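Local coordinates for protein drebrin (Homo sapiens, PDB 5Y1Z) that probably binds actin through a cofilin-type ADF-homology domain, as a developmentally regulated brain protein, at residues 6-11 against 105-110; 34-39 against 65-70; 81-86 against 116-121; 29-34 against 54-59. One frame throughout, in Å; residues are numbered along the deposited sequence.

Contact 1. Residues 6-11 against 105-110; sequences VSFSGH and AKVAEF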
loop_
_atom_site.group_PDB
_atom_site.type_symbol
_atom_site.label_atom_id
_atom_site.label_comp_id
_atom_site.label_asym_id
_atom_site.label_seq_id
_atom_site.Cartn_x
_atom_site.Cartn_y
_atom_site.Cartn_z
ATOM N N VAL A 6 0.770 -3.774 -6.213
ATOM C CA VAL A 6 0.708 -3.251 -7.573
ATOM C C VAL A 6 1.661 -2.073 -7.730
ATOM O O VAL A 6 1.785 -1.225 -6.846
ATOM C CB VAL A 6 -0.738 -2.886 -7.949
ATOM C CG1 VAL A 6 -1.202 -1.654 -7.222
ATOM C CG2 VAL A 6 -0.826 -2.672 -9.485
ATOM N N SER A 7 2.400 -2.070 -8.821
ATOM C CA SER A 7 3.318 -1.001 -9.156
ATOM C C SER A 7 2.911 -0.334 -10.465
ATOM O O SER A 7 2.473 -0.999 -11.411
ATOM C CB SER A 7 4.729 -1.534 -9.278
ATOM O OG SER A 7 5.467 -0.725 -10.176
ATOM N N PHE A 8 3.045 0.985 -10.522
ATOM C CA PHE A 8 2.819 1.702 -11.767
ATOM C C PHE A 8 4.080 2.386 -12.279
ATOM O O PHE A 8 3.980 3.310 -13.088
ATOM C CB PHE A 8 1.701 2.724 -11.608
ATOM C CG PHE A 8 0.477 2.189 -10.928
ATOM C CD1 PHE A 8 -0.498 1.527 -11.644
ATOM C CD2 PHE A 8 0.299 2.343 -9.573
ATOM C CE1 PHE A 8 -1.630 1.042 -10.992
ATOM C CE2 PHE A 8 -0.831 1.850 -8.928
ATOM C CZ PHE A 8 -1.780 1.207 -9.620
ATOM N N SER A 9 5.267 1.959 -11.841
ATOM C CA SER A 9 6.467 2.717 -12.182
ATOM C C SER A 9 6.951 2.364 -13.574
ATOM O O SER A 9 6.952 3.210 -14.476
ATOM C CB SER A 9 7.576 2.441 -11.170
ATOM O OG SER A 9 7.155 2.790 -9.878
ATOM N N GLY A 10 7.334 1.108 -13.778
ATOM C CA GLY A 10 7.671 0.678 -15.113
ATOM C C GLY A 10 6.412 0.733 -15.947
ATOM O O GLY A 10 5.325 0.370 -15.487
ATOM N N HIS A 11 6.548 1.260 -17.158
ATOM C CA HIS A 11 5.441 1.462 -18.097
ATOM C C HIS A 11 4.507 2.589 -17.701
ATOM O O HIS A 11 3.378 2.630 -18.187
ATOM C CB HIS A 11 4.557 0.215 -18.269
ATOM C CG HIS A 11 5.295 -1.029 -18.631
ATOM N ND1 HIS A 11 5.806 -1.889 -17.681
ATOM C CD2 HIS A 11 5.576 -1.579 -19.834
ATOM C CE1 HIS A 11 6.391 -2.906 -18.286
ATOM N NE2 HIS A 11 6.258 -2.746 -19.593
ATOM N N ALA A 105 -8.286 -1.152 -5.282
ATOM C CA ALA A 105 -8.488 0.234 -4.866
ATOM C C ALA A 105 -7.349 1.134 -5.331
ATOM O O ALA A 105 -7.571 2.283 -5.735
ATOM C CB ALA A 105 -8.621 0.308 -3.354
ATOM N N LYS A 106 -6.118 0.641 -5.232
ATOM C CA LYS A 106 -4.962 1.393 -5.694
ATOM C C LYS A 106 -5.005 1.610 -7.214
ATOM O O LYS A 106 -4.639 2.687 -7.703
ATOM C CB LYS A 106 -3.713 0.647 -5.231
ATOM C CG LYS A 106 -2.453 1.448 -5.088
ATOM C CD LYS A 106 -1.553 0.693 -4.156
ATOM C CE LYS A 106 -0.108 0.768 -4.566
ATOM N NZ LYS A 106 0.641 -0.353 -3.892
ATOM N N VAL A 107 -5.481 0.615 -7.979
ATOM C CA VAL A 107 -5.655 0.806 -9.422
ATOM C C VAL A 107 -6.721 1.867 -9.711
ATOM O O VAL A 107 -6.531 2.739 -10.569
ATOM C CB VAL A 107 -5.998 -0.530 -10.103
ATOM C CG1 VAL A 107 -6.503 -0.280 -11.526
ATOM C CG2 VAL A 107 -4.775 -1.444 -10.128
ATOM N N ALA A 108 -7.858 1.816 -9.009
ATOM C CA ALA A 108 -8.886 2.836 -9.207
ATOM C C ALA A 108 -8.367 4.208 -8.835
ATOM O O ALA A 108 -8.754 5.217 -9.439
ATOM C CB ALA A 108 -10.137 2.514 -8.395
ATOM N N GLU A 109 -7.491 4.268 -7.845
ATOM C CA GLU A 109 -6.945 5.555 -7.466
ATOM C C GLU A 109 -5.974 6.049 -8.517
ATOM O O GLU A 109 -5.852 7.262 -8.731
ATOM C CB GLU A 109 -6.248 5.433 -6.111
ATOM C CG GLU A 109 -5.884 6.734 -5.493
ATOM C CD GLU A 109 -7.098 7.573 -5.195
ATOM O OE1 GLU A 109 -8.198 6.995 -5.087
ATOM O OE2 GLU A 109 -6.953 8.808 -5.053
ATOM N N PHE A 110 -5.308 5.119 -9.207
ATOM C CA PHE A 110 -4.351 5.517 -10.225
ATOM C C PHE A 110 -5.060 6.105 -11.436
ATOM O O PHE A 110 -4.678 7.174 -11.932
ATOM C CB PHE A 110 -3.463 4.330 -10.600
ATOM C CG PHE A 110 -2.388 4.672 -11.592
ATOM C CD1 PHE A 110 -1.174 5.218 -11.160
ATOM C CD2 PHE A 110 -2.555 4.408 -12.944
ATOM C CE1 PHE A 110 -0.171 5.546 -12.052
ATOM C CE2 PHE A 110 -1.542 4.726 -13.844
ATOM C CZ PHE A 110 -0.348 5.294 -13.383
#
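Phe8 and Phe110 lay their rings over one another in an offset stack, with planes 6° apart and centroids 4.0 Å apart. The two side chains run past each other in opposite directions, which brings Phe8 CD1 over the centre of the Phe110 ring and Phe110 CB over the Phe8 face as a CH-pi contact. Phe110 CG stands anti to its backbone N (chi1 -177°), which carries CG off the helix toward the loop. At the far end of the Phe8 ring, CZ meets Val107 CG2 at 4.0 Å. Leu15 and Leu16 of helix 12-23 and Leu43 pack around the pair, and side chains of another protein's chain also reach Phe8 and Phe110. An alanine in place of Phe8 would probably open a gap between Phe110 and Val107 and leave the Phe110 ring without its stacking partner.

The other end, at Val6 and the partly exposed Lys106, is looser. Val6 CG1 rests on the lysine chain, 3.8 Å from Lys106 CE, and the ammonium reaches Val6 O in a weak bond, Lys106 NZ lying 3.3 Å from it. Adhesion of the loop to helix 104-110 therefore comes chiefly from aromatic and apolar packing, with a single weak polar tie at its margin.

Contact 2. Residues 34-39 against 65-70; sequences YTYEDG and VMYGFC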
loop_
_atom_site.group_PDB
_atom_site.type_symbol
_atom_site.label_atom_id
_atom_site.label_comp_id
_atom_site.label_asym_id
_atom_site.label_seq_id
_atom_site.Cartn_x
_atom_site.Cartn_y
_atom_site.Cartn_z
ATOM N N TYR A 34 -5.472 -3.330 -18.894
ATOM C CA TYR A 34 -4.187 -3.512 -18.217
ATOM C C TYR A 34 -4.104 -4.858 -17.499
ATOM O O TYR A 34 -5.117 -5.491 -17.198
ATOM C CB TYR A 34 -3.932 -2.396 -17.189
ATOM C CG TYR A 34 -4.200 -0.993 -17.685
ATOM C CD1 TYR A 34 -3.192 -0.273 -18.319
ATOM C CD2 TYR A 34 -5.441 -0.380 -17.515
ATOM C CE1 TYR A 34 -3.393 1.001 -18.773
ATOM C CE2 TYR A 34 -5.654 0.921 -17.977
ATOM C CZ TYR A 34 -4.613 1.599 -18.605
ATOM O OH TYR A 34 -4.757 2.878 -19.086
ATOM N N THR A 35 -2.877 -5.304 -17.246
ATOM C CA THR A 35 -2.644 -6.599 -16.609
ATOM C C THR A 35 -1.253 -6.587 -15.987
ATOM O O THR A 35 -0.464 -5.662 -16.204
ATOM C CB THR A 35 -2.801 -7.765 -17.596
ATOM O OG1 THR A 35 -2.762 -9.010 -16.879
ATOM C CG2 THR A 35 -1.692 -7.743 -18.646
ATOM N N TYR A 36 -0.938 -7.640 -15.239
ATOM C CA TYR A 36 0.387 -7.703 -14.639
ATOM C C TYR A 36 1.417 -8.290 -15.596
ATOM O O TYR A 36 1.112 -9.155 -16.422
ATOM C CB TYR A 36 0.361 -8.520 -13.342
ATOM C CG TYR A 36 -0.598 -7.984 -12.304
ATOM C CD1 TYR A 36 -1.930 -8.352 -12.299
ATOM C CD2 TYR A 36 -0.165 -7.090 -11.326
ATOM C CE1 TYR A 36 -2.805 -7.846 -11.362
ATOM C CE2 TYR A 36 -1.048 -6.588 -10.373
ATOM C CZ TYR A 36 -2.359 -6.965 -10.411
ATOM O OH TYR A 36 -3.207 -6.462 -9.457
ATOM N N GLU A 37 2.652 -7.808 -15.468
ATOM C CA GLU A 37 3.762 -8.452 -16.149
ATOM C C GLU A 37 4.125 -9.740 -15.430
ATOM O O GLU A 37 3.980 -9.854 -14.213
ATOM C CB GLU A 37 4.972 -7.535 -16.226
ATOM C CG GLU A 37 5.747 -7.728 -17.509
ATOM C CD GLU A 37 6.311 -6.436 -18.052
ATOM O OE1 GLU A 37 6.838 -5.639 -17.242
ATOM O OE2 GLU A 37 6.257 -6.237 -19.290
ATOM N N ASP A 38 4.581 -10.724 -16.202
ATOM C CA ASP A 38 4.778 -12.067 -15.671
ATOM C C ASP A 38 5.752 -12.051 -14.503
ATOM O O ASP A 38 6.793 -11.389 -14.547
ATOM C CB ASP A 38 5.288 -12.996 -16.765
ATOM C CG ASP A 38 4.504 -12.858 -18.059
ATOM O OD1 ASP A 38 3.283 -12.532 -18.026
ATOM O OD2 ASP A 38 5.134 -13.062 -19.121
ATOM N N GLY A 39 5.403 -12.792 -13.456
ATOM C CA GLY A 39 6.235 -12.852 -12.267
ATOM C C GLY A 39 6.515 -11.505 -11.637
ATOM O O GLY A 39 7.631 -11.267 -11.160
ATOM N N VAL A 65 -5.273 -11.970 -14.075
ATOM C CA VAL A 65 -5.951 -10.846 -13.446
ATOM C C VAL A 65 -5.737 -9.621 -14.322
ATOM O O VAL A 65 -4.604 -9.302 -14.688
ATOM C CB VAL A 65 -5.404 -10.618 -12.028
ATOM C CG1 VAL A 65 -6.035 -9.400 -11.406
ATOM C CG2 VAL A 65 -5.648 -11.858 -11.171
ATOM N N MET A 66 -6.821 -8.952 -14.706
ATOM C CA MET A 66 -6.727 -7.792 -15.591
ATOM C C MET A 66 -7.692 -6.699 -15.123
ATOM O O MET A 66 -8.671 -6.961 -14.410
ATOM C CB MET A 66 -7.001 -8.186 -17.056
ATOM C CG MET A 66 -6.204 -9.398 -17.542
ATOM S SD MET A 66 -6.319 -9.790 -19.321
ATOM C CE MET A 66 -7.813 -9.024 -19.708
ATOM N N TYR A 67 -7.416 -5.461 -15.537
ATOM C CA TYR A 67 -8.228 -4.304 -15.167
ATOM C C TYR A 67 -8.675 -3.582 -16.431
ATOM O O TYR A 67 -7.840 -3.128 -17.220
ATOM C CB TYR A 67 -7.453 -3.364 -14.227
ATOM C CG TYR A 67 -6.989 -4.072 -12.979
ATOM C CD1 TYR A 67 -7.905 -4.437 -11.995
ATOM C CD2 TYR A 67 -5.656 -4.422 -12.799
ATOM C CE1 TYR A 67 -7.516 -5.112 -10.860
ATOM C CE2 TYR A 67 -5.248 -5.105 -11.655
ATOM C CZ TYR A 67 -6.187 -5.449 -10.688
ATOM O OH TYR A 67 -5.817 -6.136 -9.540
ATOM N N GLY A 68 -9.990 -3.477 -16.619
ATOM C CA GLY A 68 -10.533 -2.843 -17.809
ATOM C C GLY A 68 -11.117 -1.476 -17.535
ATOM O O GLY A 68 -11.989 -1.324 -16.686
ATOM N N PHE A 69 -10.621 -0.455 -18.199
ATOM C CA PHE A 69 -11.067 0.905 -17.948
ATOM C C PHE A 69 -11.807 1.342 -19.197
ATOM O O PHE A 69 -11.190 1.588 -20.243
ATOM C CB PHE A 69 -9.899 1.833 -17.624
ATOM C CG PHE A 69 -10.315 3.237 -17.284
ATOM C CD1 PHE A 69 -10.719 3.569 -16.006
ATOM C CD2 PHE A 69 -10.302 4.239 -18.253
ATOM C CE1 PHE A 69 -11.088 4.892 -15.700
ATOM C CE2 PHE A 69 -10.675 5.542 -17.949
ATOM C CZ PHE A 69 -11.070 5.867 -16.682
ATOM N N CYS A 70 -13.124 1.425 -19.084
ATOM C CA CYS A 70 -13.975 1.713 -20.218
ATOM C C CYS A 70 -14.833 2.947 -19.950
ATOM O O CYS A 70 -15.470 3.064 -18.894
ATOM C CB CYS A 70 -14.838 0.499 -20.527
ATOM S SG CYS A 70 -15.862 0.698 -21.983
#
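Tyr34 and Tyr67 form an antiparallel hydrogen-bonded pair, their strands running at 161° to each other with axes 4.7 Å apart at closest approach. Tyr34 N donates to Tyr67 O at 2.9 Å, and Tyr67 N returns a bond to Tyr34 O at 2.8 Å. Beyond this pair side-chain bonds tie the strands. Thr35 OG1, anti to its own backbone N (chi1 -171°), donates to the backbone carbonyl of the other strand, with Val65 O 2.9 Å away, and the same hydroxyl is bonded to Lys64 NZ. The two phenols of Tyr36 and Tyr67 meet through their hydroxyls, Tyr36 OH lying 2.6 Å from Tyr67 OH near the plane of the Tyr67 ring. The rings meet obliquely, planes 69° apart, with Tyr36 CZ at the edge of the Tyr67 ring. His103 ND1 also bonds Tyr36 OH, giving that buried hydroxyl two partners. Val65 CG1 sits in plane at the edge of the Tyr36 ring, 3.6 Å from Tyr36 CE1. The Tyr34 ring turns to helix 12-23, where its hydroxyl bonds Leu15 O, and it stacks with Phe111. Strand 31-36 thus joins strand 65-72 in the middle of the mixed five-stranded sheet, flanked by helices, that characterises the ADF-homology fold.

Contact 3. Residues 81-86 against 116-121; sequences KYVLIN and VIVNAS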
loop_
_atom_site.group_PDB
_atom_site.type_symbol
_atom_site.label_atom_id
_atom_site.label_comp_id
_atom_site.label_asym_id
_atom_site.label_seq_id
_atom_site.Cartn_x
_atom_site.Cartn_y
_atom_site.Cartn_z
ATOM N N LYS A 81 -19.486 8.265 -18.110
ATOM C CA LYS A 81 -19.093 7.676 -16.834
ATOM C C LYS A 81 -18.065 6.569 -17.055
ATOM O O LYS A 81 -17.903 6.055 -18.166
ATOM C CB LYS A 81 -20.308 7.140 -16.073
ATOM C CG LYS A 81 -21.570 7.943 -16.317
ATOM C CD LYS A 81 -22.535 7.864 -15.144
ATOM C CE LYS A 81 -22.280 8.938 -14.107
ATOM N NZ LYS A 81 -22.743 8.473 -12.769
ATOM N N TYR A 82 -17.348 6.205 -15.990
ATOM C CA TYR A 82 -16.179 5.340 -16.134
ATOM C C TYR A 82 -16.312 4.069 -15.304
ATOM O O TYR A 82 -16.607 4.111 -14.098
ATOM C CB TYR A 82 -14.908 6.100 -15.798
ATOM C CG TYR A 82 -14.677 7.198 -16.809
ATOM C CD1 TYR A 82 -14.161 6.913 -18.059
ATOM C CD2 TYR A 82 -15.025 8.520 -16.530
ATOM C CE1 TYR A 82 -13.960 7.915 -18.990
ATOM C CE2 TYR A 82 -14.833 9.530 -17.460
ATOM C CZ TYR A 82 -14.302 9.223 -18.690
ATOM O OH TYR A 82 -14.103 10.216 -19.634
ATOM N N VAL A 83 -16.133 2.942 -15.981
ATOM C CA VAL A 83 -16.248 1.620 -15.389
ATOM C C VAL A 83 -14.854 1.029 -15.297
ATOM O O VAL A 83 -14.080 1.095 -16.265
ATOM C CB VAL A 83 -17.156 0.707 -16.229
ATOM C CG1 VAL A 83 -17.259 -0.671 -15.580
ATOM C CG2 VAL A 83 -18.509 1.349 -16.416
ATOM N N LEU A 84 -14.534 0.454 -14.149
ATOM C CA LEU A 84 -13.343 -0.366 -14.010
ATOM C C LEU A 84 -13.804 -1.803 -13.810
ATOM O O LEU A 84 -14.486 -2.113 -12.830
ATOM C CB LEU A 84 -12.477 0.106 -12.842
ATOM C CG LEU A 84 -11.215 -0.719 -12.590
ATOM C CD1 LEU A 84 -10.267 -0.451 -13.733
ATOM C CD2 LEU A 84 -10.586 -0.363 -11.274
ATOM N N ILE A 85 -13.420 -2.680 -14.723
ATOM C CA ILE A 85 -13.716 -4.100 -14.621
ATOM C C ILE A 85 -12.553 -4.770 -13.908
ATOM O O ILE A 85 -11.414 -4.737 -14.391
ATOM C CB ILE A 85 -13.938 -4.722 -15.999
ATOM C CG1 ILE A 85 -15.221 -4.153 -16.589
ATOM C CG2 ILE A 85 -14.070 -6.226 -15.846
ATOM C CD1 ILE A 85 -15.281 -4.233 -18.059
ATOM N N ASN A 86 -12.839 -5.321 -12.733
ATOM C CA ASN A 86 -11.899 -6.109 -11.954
ATOM C C ASN A 86 -12.017 -7.546 -12.433
ATOM O O ASN A 86 -12.834 -8.327 -11.931
ATOM C CB ASN A 86 -12.217 -5.966 -10.476
ATOM C CG ASN A 86 -11.369 -6.846 -9.616
ATOM O OD1 ASN A 86 -10.183 -7.037 -9.889
ATOM N ND2 ASN A 86 -11.960 -7.380 -8.553
ATOM N N VAL A 116 -17.665 3.275 -11.368
ATOM C CA VAL A 116 -18.143 2.032 -10.764
ATOM C C VAL A 116 -17.117 0.940 -11.013
ATOM O O VAL A 116 -16.460 0.912 -12.058
ATOM C CB VAL A 116 -19.535 1.610 -11.300
ATOM C CG1 VAL A 116 -19.476 1.333 -12.770
ATOM C CG2 VAL A 116 -20.001 0.342 -10.602
ATOM N N ILE A 117 -16.968 0.042 -10.038
ATOM C CA ILE A 117 -16.087 -1.107 -10.172
ATOM C C ILE A 117 -16.953 -2.346 -10.282
ATOM O O ILE A 117 -17.834 -2.569 -9.444
ATOM C CB ILE A 117 -15.111 -1.233 -8.997
ATOM C CG1 ILE A 117 -14.210 -0.011 -8.941
ATOM C CG2 ILE A 117 -14.259 -2.488 -9.184
ATOM C CD1 ILE A 117 -13.052 -0.190 -8.008
ATOM N N VAL A 118 -16.693 -3.153 -11.306
ATOM C CA VAL A 118 -17.472 -4.348 -11.613
ATOM C C VAL A 118 -16.547 -5.565 -11.558
ATOM O O VAL A 118 -15.605 -5.665 -12.350
ATOM C CB VAL A 118 -18.128 -4.216 -12.995
ATOM C CG1 VAL A 118 -18.830 -5.483 -13.397
ATOM C CG2 VAL A 118 -19.066 -3.030 -13.003
ATOM N N ASN A 119 -16.830 -6.506 -10.656
ATOM C CA ASN A 119 -16.032 -7.728 -10.581
ATOM C C ASN A 119 -16.498 -8.748 -11.611
ATOM O O ASN A 119 -17.693 -9.011 -11.753
ATOM C CB ASN A 119 -16.110 -8.346 -9.185
ATOM C CG ASN A 119 -15.647 -7.406 -8.089
ATOM O OD1 ASN A 119 -14.662 -6.679 -8.248
ATOM N ND2 ASN A 119 -16.352 -7.419 -6.959
ATOM N N ALA A 120 -15.547 -9.371 -12.297
ATOM C CA ALA A 120 -15.885 -10.206 -13.440
ATOM C C ALA A 120 -14.933 -11.382 -13.536
ATOM O O ALA A 120 -13.732 -11.240 -13.281
ATOM C CB ALA A 120 -15.840 -9.409 -14.744
ATOM N N SER A 121 -15.490 -12.554 -13.858
ATOM C CA SER A 121 -14.699 -13.747 -14.138
ATOM C C SER A 121 -15.105 -14.490 -15.399
ATOM O O SER A 121 -14.462 -15.491 -15.739
ATOM C CB SER A 121 -14.752 -14.712 -12.956
ATOM O OG SER A 121 -14.237 -14.050 -11.818
#
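Leu84 and Val118 share the backbone ladder that joins strands 81-86 and 116-120, parallel neighbours whose directions differ by 25°. Five bonds alternate between the strands: Leu84 N reaches Val116 O at 2.9 Å, Val118 N reaches Leu84 O at the same length, and Val116 N to Tyr82 O, Asn86 N to Val118 O and Ala120 N to Asn86 O complete the series. A side-chain bond joins it at the paired asparagines. Asn86 ND2 donates to Asn119 OD1 over 2.8 Å, nearly straight at 171°. The acceptor lies in the amide plane of Asn86, but the donor stands above the plane of the Asn119 carbonyl; the two amides are turned 77° apart.

Val83 and Val116 lie side by side, CG2 of the former 3.8 Å from CG1 of the latter, while Ile85 CG2 touches Ala120 CB at 3.8 Å. Outside this shell, Ile131 of helix 128-134 packs on Val83 and Val118. On the face of Leu84 and Ile117 the cover is helix 104-110, through Val107, Val104 and Ala108; it belongs to the beta-alpha-beta crossover between the strands. Backbone hydrogen bonds thus make the parallel pairing, while branched aliphatic side chains pack against helices on both faces and one amide bond lies near the strand end.

Contact 4. Residues 29-34 against 54-59; sequences ADWALY and QELSGH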
loop_
_atom_site.group_PDB
_atom_site.type_symbol
_atom_site.label_atom_id
_atom_site.label_comp_id
_atom_site.label_asym_id
_atom_site.label_seq_id
_atom_site.Cartn_x
_atom_site.Cartn_y
_atom_site.Cartn_z
ATOM N N ALA A 29 -10.927 5.846 -29.170
ATOM C CA ALA A 29 -10.806 4.789 -28.179
ATOM C C ALA A 29 -11.631 5.110 -26.943
ATOM O O ALA A 29 -11.600 6.229 -26.424
ATOM C CB ALA A 29 -9.346 4.591 -27.783
ATOM N N ASP A 30 -12.358 4.108 -26.460
ATOM C CA ASP A 30 -13.125 4.249 -25.235
ATOM C C ASP A 30 -12.848 3.109 -24.271
ATOM O O ASP A 30 -13.563 2.981 -23.266
ATOM C CB ASP A 30 -14.635 4.345 -25.520
ATOM C CG ASP A 30 -15.197 3.124 -26.257
ATOM O OD1 ASP A 30 -14.444 2.191 -26.596
ATOM O OD2 ASP A 30 -16.422 3.113 -26.505
ATOM N N TRP A 31 -11.826 2.293 -24.528
ATOM C CA TRP A 31 -11.448 1.352 -23.490
ATOM C C TRP A 31 -9.953 1.095 -23.537
ATOM O O TRP A 31 -9.315 1.193 -24.592
ATOM C CB TRP A 31 -12.215 0.025 -23.590
ATOM C CG TRP A 31 -11.928 -0.792 -24.821
ATOM C CD1 TRP A 31 -12.651 -0.806 -25.973
ATOM C CD2 TRP A 31 -10.857 -1.725 -25.010
ATOM N NE1 TRP A 31 -12.092 -1.679 -26.883
ATOM C CE2 TRP A 31 -10.990 -2.258 -26.317
ATOM C CE3 TRP A 31 -9.789 -2.151 -24.211
ATOM C CZ2 TRP A 31 -10.109 -3.206 -26.839
ATOM C CZ3 TRP A 31 -8.904 -3.095 -24.730
ATOM C CH2 TRP A 31 -9.074 -3.614 -26.037
ATOM N N ALA A 32 -9.410 0.783 -22.360
ATOM C CA ALA A 32 -8.035 0.351 -22.188
ATOM C C ALA A 32 -8.033 -0.844 -21.236
ATOM O O ALA A 32 -8.906 -0.976 -20.378
ATOM C CB ALA A 32 -7.141 1.502 -21.690
ATOM N N LEU A 33 -7.095 -1.761 -21.451
ATOM C CA LEU A 33 -7.031 -3.020 -20.722
ATOM C C LEU A 33 -5.609 -3.198 -20.212
ATOM O O LEU A 33 -4.661 -3.288 -21.017
ATOM C CB LEU A 33 -7.433 -4.194 -21.630
ATOM C CG LEU A 33 -7.302 -5.570 -21.007
ATOM C CD1 LEU A 33 -8.291 -5.674 -19.848
ATOM C CD2 LEU A 33 -7.546 -6.630 -22.070
ATOM N N TYR A 34 -5.472 -3.330 -18.894
ATOM C CA TYR A 34 -4.187 -3.512 -18.217
ATOM C C TYR A 34 -4.104 -4.858 -17.499
ATOM O O TYR A 34 -5.117 -5.491 -17.198
ATOM C CB TYR A 34 -3.932 -2.396 -17.189
ATOM C CG TYR A 34 -4.200 -0.993 -17.685
ATOM C CD1 TYR A 34 -3.192 -0.273 -18.319
ATOM C CD2 TYR A 34 -5.441 -0.380 -17.515
ATOM C CE1 TYR A 34 -3.393 1.001 -18.773
ATOM C CE2 TYR A 34 -5.654 0.921 -17.977
ATOM C CZ TYR A 34 -4.613 1.599 -18.605
ATOM O OH TYR A 34 -4.757 2.878 -19.086
ATOM N N GLN A 54 -18.524 -4.073 -25.331
ATOM C CA GLN A 54 -18.731 -5.250 -26.164
ATOM C C GLN A 54 -17.408 -5.742 -26.708
ATOM O O GLN A 54 -17.105 -6.937 -26.654
ATOM C CB GLN A 54 -19.699 -4.934 -27.294
ATOM C CG GLN A 54 -19.897 -6.054 -28.302
ATOM C CD GLN A 54 -20.268 -5.499 -29.677
ATOM O OE1 GLN A 54 -19.761 -4.440 -30.081
ATOM N NE2 GLN A 54 -21.165 -6.189 -30.386
ATOM N N GLU A 55 -16.590 -4.818 -27.209
ATOM C CA GLU A 55 -15.277 -5.192 -27.705
ATOM C C GLU A 55 -14.357 -5.583 -26.562
ATOM O O GLU A 55 -13.666 -6.602 -26.636
ATOM C CB GLU A 55 -14.684 -4.040 -28.507
ATOM C CG GLU A 55 -13.240 -4.232 -28.930
ATOM C CD GLU A 55 -13.071 -5.308 -29.996
ATOM O OE1 GLU A 55 -11.951 -5.847 -30.119
ATOM O OE2 GLU A 55 -14.045 -5.596 -30.725
ATOM N N LEU A 56 -14.352 -4.793 -25.482
ATOM C CA LEU A 56 -13.403 -5.046 -24.407
ATOM C C LEU A 56 -13.571 -6.458 -23.852
ATOM O O LEU A 56 -12.583 -7.190 -23.698
ATOM C CB LEU A 56 -13.564 -3.997 -23.313
ATOM C CG LEU A 56 -12.948 -4.350 -21.944
ATOM C CD1 LEU A 56 -11.422 -4.385 -21.973
ATOM C CD2 LEU A 56 -13.441 -3.361 -20.924
ATOM N N SER A 57 -14.815 -6.908 -23.663
ATOM C CA SER A 57 -15.016 -8.253 -23.118
ATOM C C SER A 57 -14.313 -9.338 -23.944
ATOM O O SER A 57 -14.032 -10.416 -23.412
ATOM C CB SER A 57 -16.499 -8.546 -23.003
ATOM O OG SER A 57 -17.126 -7.985 -24.123
ATOM N N GLY A 58 -13.997 -9.071 -25.215
ATOM C CA GLY A 58 -13.305 -10.035 -26.053
ATOM C C GLY A 58 -11.813 -10.212 -25.779
ATOM O O GLY A 58 -11.202 -11.127 -26.344
ATOM N N HIS A 59 -11.196 -9.334 -24.985
ATOM C CA HIS A 59 -9.766 -9.413 -24.746
ATOM C C HIS A 59 -9.409 -9.952 -23.386
ATOM O O HIS A 59 -8.217 -10.026 -23.084
ATOM C CB HIS A 59 -9.098 -8.034 -24.922
ATOM C CG HIS A 59 -9.233 -7.483 -26.307
ATOM N ND1 HIS A 59 -10.374 -6.848 -26.750
ATOM C CD2 HIS A 59 -8.380 -7.498 -27.355
ATOM C CE1 HIS A 59 -10.221 -6.506 -28.016
ATOM N NE2 HIS A 59 -9.020 -6.889 -28.405
#
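Glu55 O, in a residue whose side chain packs against Trp31, takes two bonds: a backbone one from Gly58 N at 2.9 Å and a weak one from His59 ND1 at 3.3 Å. The second, long and bent, may contribute to the orientation of the imidazole beside the indole. Across from this segment lies strand 31-36 of the ADF-homology sheet, whose start carries a classic beta bulge in which Asp30 and Trp31 both face Gly49. Trp31 contributes the largest share of any residue. Its CG lies between the backbone N and the carbonyl carbon (chi1 65°), and the indole then meets three residues of segment 54-59. Leu56 CB sits over the face of the five-membered ring, 4.0 Å from its centroid, and Leu56 CD1 meets Trp31 CE3 at 3.6 Å. Glu55 CG approaches the pyrrole nitrogen, whose hydrogen bond goes to Glu50 O. His59 meets the benzo end, Trp31 CH2 lying over one face of the imidazole, with the planes of the two rings 41° apart. An alanine in place of Trp31 would probably leave Glu50 O without its indole donor and open a gap against Leu56 and His59. Further along the strand Leu33 splits its methyls between these partners: Leu33 CD1 touches Leu56 CD1 at 4.0 Å, while Leu33 CD2 comes 3.5 Å from His59 CB.

Contacts 2 and 3 build the sheet itself and meet through strands 65-72 and 81-88, which are neighbours in it; one is antiparallel, the other parallel, with exposure at Asn119. Contacts 1, 2 and 4 are buried, contact 3 partly so. Contact 4 lays segment 54-59 on strand 31-36, whereas contact 1 joins the N-terminal loop to helix 104-110; the two lie on opposite sides of the chain's centre, about 18 Å apart between centres. Contact 4 shares strand 31-36 with contact 2, so Leu33 packs near Met66, whereas helix 104-110 packs on Leu84 and Ile117 of contact 3. Regular backbone hydrogen bonding dominates the sheet contacts; ring and aliphatic packing carries contacts 1 and 4.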